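Local coordinates for protein-L-isoaspartate O-methyltransferase beta-aspartate methyltransferase (Plasmodium falciparum, PDB 2PBF) that probably transfers a methyl group from S-adenosyl-L-methionine to isoaspartyl residues in age-damaged proteins, starting their repair, at residues T95-L105 / D132-F142; V168-P176 / V219-N227. All coordinates share one frame; numbering follows the deposited sequence.

Interaction 1 of 2, residues T95-L105 / D132-F142; sequences TVCMAIKMNVL and DKPELLKIDNF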
loop_
_atom_site.group_PDB
_atom_site.type_symbol
_atom_site.label_atom_id
_atom_site.label_comp_id
_atom_site.label_asym_id
_atom_site.label_seq_id
_atom_site.Cartn_x
_atom_site.Cartn_y
_atom_site.Cartn_z
ATOM N N THR A 95 -3.348 -3.074 -0.655
ATOM C CA THR A 95 -4.598 -2.663 -0.024
ATOM C C THR A 95 -5.311 -3.822 0.670
ATOM O O THR A 95 -5.754 -3.684 1.805
ATOM C CB THR A 95 -5.577 -1.987 -1.042
ATOM O OG1 THR A 95 -4.825 -1.349 -2.069
ATOM C CG2 THR A 95 -6.404 -0.949 -0.338
ATOM N N VAL A 96 -5.408 -4.950 -0.017
ATOM C CA VAL A 96 -5.921 -6.197 0.559
ATOM C C VAL A 96 -5.062 -6.681 1.743
ATOM O O VAL A 96 -5.594 -7.104 2.770
ATOM C CB VAL A 96 -6.079 -7.274 -0.543
ATOM C CG1 VAL A 96 -6.570 -8.599 0.030
ATOM C CG2 VAL A 96 -7.052 -6.772 -1.601
ATOM N N CYS A 97 -3.745 -6.598 1.614
ATOM C CA CYS A 97 -2.863 -6.892 2.736
ATOM C C CYS A 97 -3.264 -6.033 3.948
ATOM O O CYS A 97 -3.403 -6.548 5.053
ATOM C CB CYS A 97 -1.371 -6.710 2.344
ATOM S SG CYS A 97 -0.631 -8.096 1.405
ATOM N N MET A 98 -3.497 -4.741 3.742
ATOM C CA MET A 98 -3.954 -3.892 4.843
ATOM C C MET A 98 -5.318 -4.304 5.417
ATOM O O MET A 98 -5.484 -4.332 6.634
ATOM C CB MET A 98 -4.015 -2.426 4.425
ATOM C CG MET A 98 -2.688 -1.754 4.135
ATOM S SD MET A 98 -3.070 -0.113 3.459
ATOM C CE MET A 98 -1.427 0.548 3.432
ATOM N N ALA A 99 -6.290 -4.600 4.541
ATOM C CA ALA A 99 -7.610 -5.102 4.952
ATOM C C ALA A 99 -7.520 -6.358 5.821
ATOM O O ALA A 99 -8.310 -6.537 6.754
ATOM C CB ALA A 99 -8.479 -5.397 3.711
ATOM N N ILE A 100 -6.584 -7.236 5.468
ATOM C CA ILE A 100 -6.378 -8.495 6.168
ATOM C C ILE A 100 -5.780 -8.282 7.540
ATOM O O ILE A 100 -6.304 -8.792 8.526
ATOM C CB ILE A 100 -5.507 -9.492 5.351
ATOM C CG1 ILE A 100 -6.351 -10.149 4.274
ATOM C CG2 ILE A 100 -4.873 -10.585 6.272
ATOM C CD1 ILE A 100 -7.674 -10.680 4.777
ATOM N N LYS A 101 -4.711 -7.496 7.599
ATOM C CA LYS A 101 -4.014 -7.249 8.848
ATOM C C LYS A 101 -4.893 -6.512 9.859
ATOM O O LYS A 101 -4.771 -6.692 11.086
ATOM C CB LYS A 101 -2.753 -6.430 8.574
ATOM C CG LYS A 101 -1.575 -6.916 9.357
ATOM C CD LYS A 101 -1.462 -6.191 10.639
ATOM C CE LYS A 101 -0.693 -6.967 11.661
ATOM N NZ LYS A 101 -0.715 -6.153 12.933
ATOM N N MET A 102 -5.761 -5.658 9.336
ATOM C CA MET A 102 -6.609 -4.824 10.168
ATOM C C MET A 102 -8.008 -5.426 10.385
ATOM O O MET A 102 -8.852 -4.832 11.047
ATOM C CB MET A 102 -6.696 -3.421 9.546
ATOM C CG MET A 102 -5.380 -2.635 9.605
ATOM S SD MET A 102 -5.363 -1.217 8.496
ATOM C CE MET A 102 -6.217 -0.041 9.508
ATOM N N ASN A 103 -8.263 -6.578 9.775
ATOM C CA ASN A 103 -9.516 -7.285 9.936
ATOM C C ASN A 103 -10.732 -6.422 9.687
ATOM O O ASN A 103 -11.650 -6.382 10.512
ATOM C CB ASN A 103 -9.597 -7.930 11.331
ATOM C CG ASN A 103 -10.552 -9.134 11.383
ATOM O OD1 ASN A 103 -11.266 -9.471 10.413
ATOM N ND2 ASN A 103 -10.569 -9.783 12.532
ATOM N N VAL A 104 -10.743 -5.713 8.558
ATOM C CA VAL A 104 -11.896 -4.901 8.166
ATOM C C VAL A 104 -13.182 -5.716 8.105
ATOM O O VAL A 104 -14.281 -5.161 8.238
ATOM C CB VAL A 104 -11.689 -4.154 6.820
ATOM C CG1 VAL A 104 -10.570 -3.128 6.945
ATOM C CG2 VAL A 104 -11.401 -5.133 5.715
ATOM N N LEU A 105 -13.057 -7.026 7.919
ATOM C CA LEU A 105 -14.243 -7.898 7.798
ATOM C C LEU A 105 -14.991 -8.099 9.128
ATOM O O LEU A 105 -16.226 -8.084 9.151
ATOM C CB LEU A 105 -13.871 -9.254 7.170
ATOM C CG LEU A 105 -13.592 -9.313 5.660
ATOM C CD1 LEU A 105 -13.079 -10.722 5.288
ATOM C CD2 LEU A 105 -14.823 -8.956 4.847
ATOM N N ASP A 132 -10.419 -12.964 -5.616
ATOM C CA ASP A 132 -9.700 -13.385 -4.421
ATOM C C ASP A 132 -10.593 -13.403 -3.171
ATOM O O ASP A 132 -10.761 -14.448 -2.533
ATOM C CB ASP A 132 -8.471 -12.500 -4.197
ATOM C CG ASP A 132 -7.586 -12.993 -3.047
ATOM O OD1 ASP A 132 -7.441 -14.234 -2.853
ATOM O OD2 ASP A 132 -7.019 -12.123 -2.344
ATOM N N LYS A 133 -11.144 -12.243 -2.826
ATOM C CA LYS A 133 -11.901 -12.045 -1.591
ATOM C C LYS A 133 -13.114 -11.149 -1.865
ATOM O O LYS A 133 -13.098 -9.958 -1.478
ATOM C CB LYS A 133 -11.010 -11.384 -0.535
ATOM C CG LYS A 133 -9.912 -12.282 -0.003
ATOM C CD LYS A 133 -8.818 -11.482 0.663
ATOM C CE LYS A 133 -7.824 -12.397 1.349
ATOM N NZ LYS A 133 -6.986 -13.189 0.391
ATOM N N PRO A 134 -14.167 -11.702 -2.529
ATOM C CA PRO A 134 -15.294 -10.873 -2.963
ATOM C C PRO A 134 -16.014 -10.218 -1.779
ATOM O O PRO A 134 -16.719 -9.244 -1.958
ATOM C CB PRO A 134 -16.227 -11.871 -3.689
ATOM C CG PRO A 134 -15.813 -13.198 -3.249
ATOM C CD PRO A 134 -14.360 -13.119 -2.891
ATOM N N GLU A 135 -15.813 -10.768 -0.584
ATOM C CA GLU A 135 -16.427 -10.247 0.632
ATOM C C GLU A 135 -15.996 -8.803 0.938
ATOM O O GLU A 135 -16.759 -8.039 1.519
ATOM C CB GLU A 135 -16.142 -11.185 1.812
ATOM C CG GLU A 135 -14.658 -11.391 2.157
ATOM C CD GLU A 135 -14.007 -12.597 1.474
ATOM O OE1 GLU A 135 -14.444 -12.986 0.378
ATOM O OE2 GLU A 135 -13.046 -13.156 2.053
ATOM N N LEU A 136 -14.777 -8.446 0.514
ATOM C CA LEU A 136 -14.239 -7.096 0.651
ATOM C C LEU A 136 -15.009 -6.000 -0.095
ATOM O O LEU A 136 -14.946 -4.854 0.288
ATOM C CB LEU A 136 -12.751 -7.075 0.247
ATOM C CG LEU A 136 -11.744 -7.775 1.183
ATOM C CD1 LEU A 136 -10.297 -7.560 0.728
ATOM C CD2 LEU A 136 -11.915 -7.296 2.612
ATOM N N LEU A 137 -15.737 -6.324 -1.157
ATOM C CA LEU A 137 -16.437 -5.240 -1.854
ATOM C C LEU A 137 -17.919 -5.213 -1.514
ATOM O O LEU A 137 -18.722 -4.590 -2.212
ATOM C CB LEU A 137 -16.173 -5.218 -3.369
ATOM C CG LEU A 137 -14.835 -5.781 -3.848
ATOM C CD1 LEU A 137 -15.095 -7.163 -4.407
ATOM C CD2 LEU A 137 -14.199 -4.917 -4.898
ATOM N N LYS A 138 -18.251 -5.871 -0.407
ATOM C CA LYS A 138 -19.591 -5.826 0.168
ATOM C C LYS A 138 -19.626 -4.953 1.438
ATOM O O LYS A 138 -20.687 -4.703 1.991
ATOM C CB LYS A 138 -20.083 -7.244 0.488
ATOM C CG LYS A 138 -20.279 -8.173 -0.737
ATOM C CD LYS A 138 -21.159 -7.527 -1.835
ATOM C CE LYS A 138 -21.294 -8.434 -3.063
ATOM N NZ LYS A 138 -22.345 -9.503 -2.911
ATOM N N ILE A 139 -18.469 -4.480 1.898
ATOM C CA ILE A 139 -18.420 -3.803 3.179
ATOM C C ILE A 139 -18.219 -2.296 3.081
ATOM O O ILE A 139 -17.781 -1.784 2.057
ATOM C CB ILE A 139 -17.417 -4.474 4.121
ATOM C CG1 ILE A 139 -15.972 -4.269 3.601
ATOM C CG2 ILE A 139 -17.819 -5.949 4.294
ATOM C CD1 ILE A 139 -14.911 -5.014 4.348
ATOM N N ASP A 140 -18.541 -1.596 4.162
ATOM C CA ASP A 140 -18.482 -0.141 4.180
ATOM C C ASP A 140 -17.079 0.364 4.459
ATOM O O ASP A 140 -16.760 1.510 4.136
ATOM C CB ASP A 140 -19.390 0.427 5.277
ATOM C CG ASP A 140 -20.868 0.467 4.877
ATOM O OD1 ASP A 140 -21.172 0.556 3.663
ATOM O OD2 ASP A 140 -21.720 0.422 5.805
ATOM N N ASN A 141 -16.265 -0.472 5.115
ATOM C CA ASN A 141 -14.970 -0.027 5.598
ATOM C C ASN A 141 -13.750 -0.516 4.770
ATOM O O ASN A 141 -12.639 -0.574 5.275
ATOM C CB ASN A 141 -14.825 -0.341 7.107
ATOM C CG ASN A 141 -14.915 -1.815 7.413
ATOM O OD1 ASN A 141 -15.491 -2.579 6.655
ATOM N ND2 ASN A 141 -14.324 -2.224 8.503
ATOM N N PHE A 142 -13.991 -0.885 3.515
ATOM C CA PHE A 142 -12.935 -1.137 2.548
ATOM C C PHE A 142 -13.390 -0.548 1.225
ATOM O O PHE A 142 -14.530 -0.774 0.807
ATOM C CB PHE A 142 -12.627 -2.647 2.417
ATOM C CG PHE A 142 -11.596 -2.960 1.349
ATOM C CD1 PHE A 142 -10.247 -3.010 1.678
ATOM C CD2 PHE A 142 -11.965 -3.120 0.005
ATOM C CE1 PHE A 142 -9.255 -3.241 0.688
ATOM C CE2 PHE A 142 -10.976 -3.356 -0.994
ATOM C CZ PHE A 142 -9.626 -3.447 -0.639
#
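L105 and V104, just past the end of helix 93-101, bury the most surface against the segment 132-142, which links helix 119-132 to edge strand 142-146 of a Rossmann-like methyltransferase sheet. The contact illustrates how a helix terminus can be packed through the residues that follow it. The helix closes in a Schellman motif with positive phi at N103, and the chain then delivers V104 toward the other segment. Through CG2, V104 meets I139 CD1 and L136 CD2, each at 3.8 Å, both side chains crossing it at about a right angle. L105 spreads both methyl groups round the aliphatic part of E135: L105 CD1 and CD2 each lie 3.6 Å from E135 CG, while L105 CG rests on L136 CD2. F142, the first residue of strand 142-146, turns its ring to the helix. With CG anti to the backbone N (chi1 176°), the ring is approached obliquely by A99 CB, 3.6 Å from F142 CD1, and T95 O lies at its edge. L136 CD1 continues the apolar surface to V96, whose CG1 also touches the K133 chain. One polar bond crosses the contact: N141 ND2 donates to V104 O at 2.9 Å, with an N-H...O angle of 152°, in the carbonyl plane and on a lone pair. The same ND2 also bonds S110 O, which helps fix the rotation of the amide.

Interaction 2 of 2, residues V168-P176 / V219-N227; sequences VGASASELP and VCFVSLKKN. With SAH (S-adenosyl-L-homocysteine), chain C.
V168 CG1 touches L224 CD1 at the end of strand 163-168, where the chain turns into a loop lining the S-adenosyl-L-homocysteine pocket; two loops joined by backbone bonds build one wall of that pocket, with side chains and main chain both facing the ligand. G169 carries its carbonyl to the edge of the F221 ring, and one water joins G169 O to V222 N. A170 directs CB into the other segment, within 3.8 Å of L224 CD1 and 4.0 Å of V222 CG2, whereas its buried carbonyl oxygen has no partner in the model. S171 forms a single parallel-type beta bridge with S223: S171 N donates to V222 O at 2.7 Å (N-H...O angle 167°), and L224 N returns a bond to S171 O, modelled so short that its exact length is doubtful. A172 CB meets L224 CD2. At S173 a second water links the backbone N to L224 O, and E174 bends at chi2 (-82°) to bring OE2, by its syn lone pair, within 2.9 Å of K226 NZ in a salt bridge at the surface. P176 CG touches the same L224 methyl, CD2. L224 holds CG anti to the backbone N (chi1 -169°), which places CD1 over the adenine, 3.4 Å from SAH C5. Beside it, K225 N donates to SAH N7 at 3.1 Å and K225 O receives a weak bond from SAH N6. Backbone groups thus read the adenine edge while leucine covers its ring, a chemistry consistent with selection of adenine by shape and hydrogen-bonding pattern.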
loop_
_atom_site.group_PDB
_atom_site.type_symbol
_atom_site.label_atom_id
_atom_site.label_comp_id
_atom_site.label_asym_id
_atom_site.label_seq_id
_atom_site.Cartn_x
_atom_site.Cartn_y
_atom_site.Cartn_z
ATOM N N VAL A 168 2.403 4.929 0.301
ATOM C CA VAL A 168 2.367 5.550 -0.989
ATOM C C VAL A 168 3.253 4.702 -1.897
ATOM O O VAL A 168 4.440 4.571 -1.646
ATOM C CB VAL A 168 2.869 7.006 -0.908
ATOM C CG1 VAL A 168 2.544 7.730 -2.167
ATOM C CG2 VAL A 168 2.265 7.732 0.326
ATOM N N GLY A 169 2.658 4.151 -2.957
ATOM C CA GLY A 169 3.352 3.172 -3.792
ATOM C C GLY A 169 3.933 3.769 -5.073
ATOM O O GLY A 169 4.180 3.042 -6.027
ATOM N N ALA A 170 4.160 5.090 -5.059
ATOM C CA ALA A 170 4.687 5.822 -6.182
ATOM C C ALA A 170 5.533 6.958 -5.637
ATOM O O ALA A 170 5.278 7.474 -4.543
ATOM C CB ALA A 170 3.561 6.338 -7.095
ATOM N N SER A 171 6.575 7.307 -6.394
ATOM C CA SER A 171 7.566 8.272 -5.977
ATOM C C SER A 171 7.135 9.715 -6.232
ATOM O O SER A 171 6.595 10.045 -7.289
ATOM C CB SER A 171 8.860 8.009 -6.727
ATOM O OG SER A 171 9.820 8.943 -6.340
ATOM N N ALA A 172 7.405 10.564 -5.249
ATOM C CA ALA A 172 6.977 11.943 -5.281
ATOM C C ALA A 172 8.184 12.846 -5.485
ATOM O O ALA A 172 9.241 12.631 -4.872
ATOM C CB ALA A 172 6.292 12.299 -3.975
ATOM N N SER A 173 8.015 13.866 -6.329
ATOM C CA SER A 173 9.037 14.915 -6.515
ATOM C C SER A 173 9.385 15.592 -5.189
ATOM O O SER A 173 10.527 16.011 -4.973
ATOM C CB SER A 173 8.582 15.938 -7.565
ATOM O OG SER A 173 7.375 16.585 -7.201
ATOM N N GLU A 174 8.387 15.699 -4.310
ATOM C CA GLU A 174 8.564 16.184 -2.930
ATOM C C GLU A 174 7.399 15.707 -2.055
ATOM O O GLU A 174 6.361 15.303 -2.583
ATOM C CB GLU A 174 8.732 17.718 -2.872
ATOM C CG GLU A 174 7.464 18.539 -3.140
ATOM C CD GLU A 174 7.166 18.726 -4.621
ATOM O OE1 GLU A 174 8.058 19.196 -5.369
ATOM O OE2 GLU A 174 6.026 18.416 -5.039
ATOM N N LEU A 175 7.590 15.762 -0.731
ATOM C CA LEU A 175 6.635 15.272 0.275
ATOM C C LEU A 175 5.308 16.004 0.209
ATOM O O LEU A 175 5.233 17.160 0.626
ATOM C CB LEU A 175 7.216 15.461 1.683
ATOM C CG LEU A 175 6.763 14.611 2.883
ATOM C CD1 LEU A 175 6.603 15.490 4.087
ATOM C CD2 LEU A 175 5.474 13.803 2.643
ATOM N N PRO A 176 4.246 15.340 -0.288
ATOM C CA PRO A 176 3.025 16.113 -0.461
ATOM C C PRO A 176 2.423 16.459 0.898
ATOM O O PRO A 176 2.290 15.597 1.757
ATOM C CB PRO A 176 2.117 15.176 -1.270
ATOM C CG PRO A 176 3.042 14.067 -1.779
ATOM C CD PRO A 176 4.057 13.937 -0.698
ATOM N N VAL A 219 15.360 3.452 -3.450
ATOM C CA VAL A 219 14.354 2.552 -3.999
ATOM C C VAL A 219 14.064 2.913 -5.448
ATOM O O VAL A 219 14.528 3.934 -5.940
ATOM C CB VAL A 219 13.020 2.573 -3.173
ATOM C CG1 VAL A 219 13.163 1.808 -1.870
ATOM C CG2 VAL A 219 12.520 3.994 -2.913
ATOM N N CYS A 220 13.314 2.054 -6.131
ATOM C CA CYS A 220 12.857 2.295 -7.492
ATOM C C CYS A 220 11.327 2.092 -7.577
ATOM O O CYS A 220 10.819 0.968 -7.452
ATOM C CB CYS A 220 13.600 1.371 -8.469
ATOM S SG CYS A 220 15.407 1.640 -8.462
ATOM N N PHE A 221 10.604 3.197 -7.761
ATOM C CA PHE A 221 9.155 3.182 -7.852
ATOM C C PHE A 221 8.704 3.927 -9.089
ATOM O O PHE A 221 9.407 4.798 -9.567
ATOM C CB PHE A 221 8.547 3.874 -6.642
ATOM C CG PHE A 221 8.458 3.014 -5.417
ATOM C CD1 PHE A 221 7.233 2.438 -5.042
ATOM C CD2 PHE A 221 9.569 2.808 -4.612
ATOM C CE1 PHE A 221 7.126 1.661 -3.912
ATOM C CE2 PHE A 221 9.481 2.028 -3.473
ATOM C CZ PHE A 221 8.264 1.457 -3.108
ATOM N N VAL A 222 7.526 3.586 -9.594
ATOM C CA VAL A 222 6.871 4.406 -10.606
ATOM C C VAL A 222 6.610 5.794 -9.970
ATOM O O VAL A 222 6.555 5.926 -8.743
ATOM C CB VAL A 222 5.550 3.756 -11.185
ATOM C CG1 VAL A 222 5.580 2.210 -11.128
ATOM C CG2 VAL A 222 4.306 4.259 -10.481
ATOM N N SER A 223 6.453 6.812 -10.809
ATOM C CA SER A 223 6.246 8.188 -10.350
ATOM C C SER A 223 4.824 8.513 -9.834
ATOM O O SER A 223 3.816 8.096 -10.435
ATOM C CB SER A 223 6.604 9.155 -11.480
ATOM O OG SER A 223 6.579 10.482 -10.992
ATOM N N LEU A 224 4.754 9.276 -8.741
ATOM C CA LEU A 224 3.476 9.824 -8.255
ATOM C C LEU A 224 3.116 11.077 -9.067
ATOM O O LEU A 224 3.598 12.171 -8.770
ATOM C CB LEU A 224 3.542 10.145 -6.755
ATOM C CG LEU A 224 2.227 10.482 -6.058
ATOM C CD1 LEU A 224 1.380 9.236 -5.900
ATOM C CD2 LEU A 224 2.497 11.148 -4.710
ATOM N N LYS A 225 2.277 10.885 -10.084
ATOM C CA LYS A 225 1.942 11.891 -11.084
ATOM C C LYS A 225 0.953 12.941 -10.579
ATOM O O LYS A 225 -0.116 12.612 -10.053
ATOM C CB LYS A 225 1.368 11.212 -12.330
ATOM C CG LYS A 225 2.350 10.425 -13.175
ATOM C CD LYS A 225 1.661 9.954 -14.448
ATOM C CE LYS A 225 2.549 9.063 -15.324
ATOM N NZ LYS A 225 3.777 9.747 -15.869
ATOM N N LYS A 226 1.318 14.206 -10.770
ATOM C CA LYS A 226 0.527 15.344 -10.314
ATOM C C LYS A 226 -0.689 15.660 -11.177
ATOM O O LYS A 226 -1.617 16.328 -10.728
ATOM C CB LYS A 226 1.414 16.568 -10.179
ATOM C CG LYS A 226 2.244 16.554 -8.931
ATOM C CD LYS A 226 3.221 17.679 -8.928
ATOM C CE LYS A 226 3.898 17.777 -7.600
ATOM N NZ LYS A 226 4.912 18.851 -7.646
ATOM N N ASN A 227 -0.700 15.187 -12.414
ATOM C CA ASN A 227 -1.915 15.294 -13.214
ATOM C C ASN A 227 -2.258 13.977 -13.875
ATOM O O ASN A 227 -2.235 12.941 -13.202
ATOM C CB ASN A 227 -1.836 16.441 -14.238
ATOM C CG ASN A 227 -0.505 16.486 -14.984
ATOM O OD1 ASN A 227 -0.205 15.612 -15.813
ATOM N ND2 ASN A 227 0.298 17.505 -14.694
ATOM O OXT ASN A 227 -2.564 13.921 -15.074
HETATM N N SAH C . 0.926 -0.772 -4.593
HETATM C CA SAH C . 0.806 -0.906 -6.067
HETATM C CB SAH C . 1.813 0.001 -6.728
HETATM C CG SAH C . 1.391 0.229 -8.174
HETATM S SD SAH C . 2.532 1.316 -9.031
HETATM C C SAH C . 0.962 -2.347 -6.563
HETATM O O SAH C . 1.880 -3.036 -6.113
HETATM O OXT SAH C . 0.171 -2.836 -7.409
HETATM C "C5'" SAH C . 1.927 2.870 -8.329
HETATM C "C4'" SAH C . 0.483 3.244 -8.669
HETATM O "O4'" SAH C . 0.318 4.588 -8.316
HETATM C "C3'" SAH C . 0.064 3.137 -10.129
HETATM O "O3'" SAH C . -1.029 2.240 -10.231
HETATM C "C2'" SAH C . -0.315 4.556 -10.526
HETATM O "O2'" SAH C . -1.414 4.592 -11.409
HETATM C "C1'" SAH C . -0.650 5.163 -9.179
HETATM N N9 SAH C . -0.503 6.632 -9.076
HETATM C C8 SAH C . 0.475 7.389 -9.654
HETATM N N7 SAH C . 0.288 8.674 -9.274
HETATM C C5 SAH C . -0.807 8.760 -8.486
HETATM C C6 SAH C . -1.453 9.833 -7.862
HETATM N N6 SAH C . -1.027 11.085 -7.969
HETATM N N1 SAH C . -2.554 9.591 -7.081
HETATM C C2 SAH C . -3.034 8.302 -6.947
HETATM N N3 SAH C . -2.391 7.270 -7.583
HETATM C C4 SAH C . -1.296 7.481 -8.344
HETATM O O HOH W 1 6.156 1.563 -7.825
HETATM O O HOH W 2 5.094 13.891 -7.280
#

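In the fold
The two interactions follow one another along the chain, interaction 1 closing before interaction 2 opens, and lie on opposite sides of the chain's centre, with their own centres 25 Å apart and nearest atoms about 7 Å apart. The seven-stranded mixed sheet relates them. Interaction 1 is packing between the end of helix 93-101 and the segment that leads into edge strand 142-146; interaction 2 joins the loop after the inner strand 163-168 to the C-terminal tail after strand 212-219, the other outermost strand. S-adenosyl-L-homocysteine is touched by interaction 2, which contributes six pocket residues and so forms part of the pocket wall, and is approached by interaction 1, whose T95 side chain is about 6 Å from it.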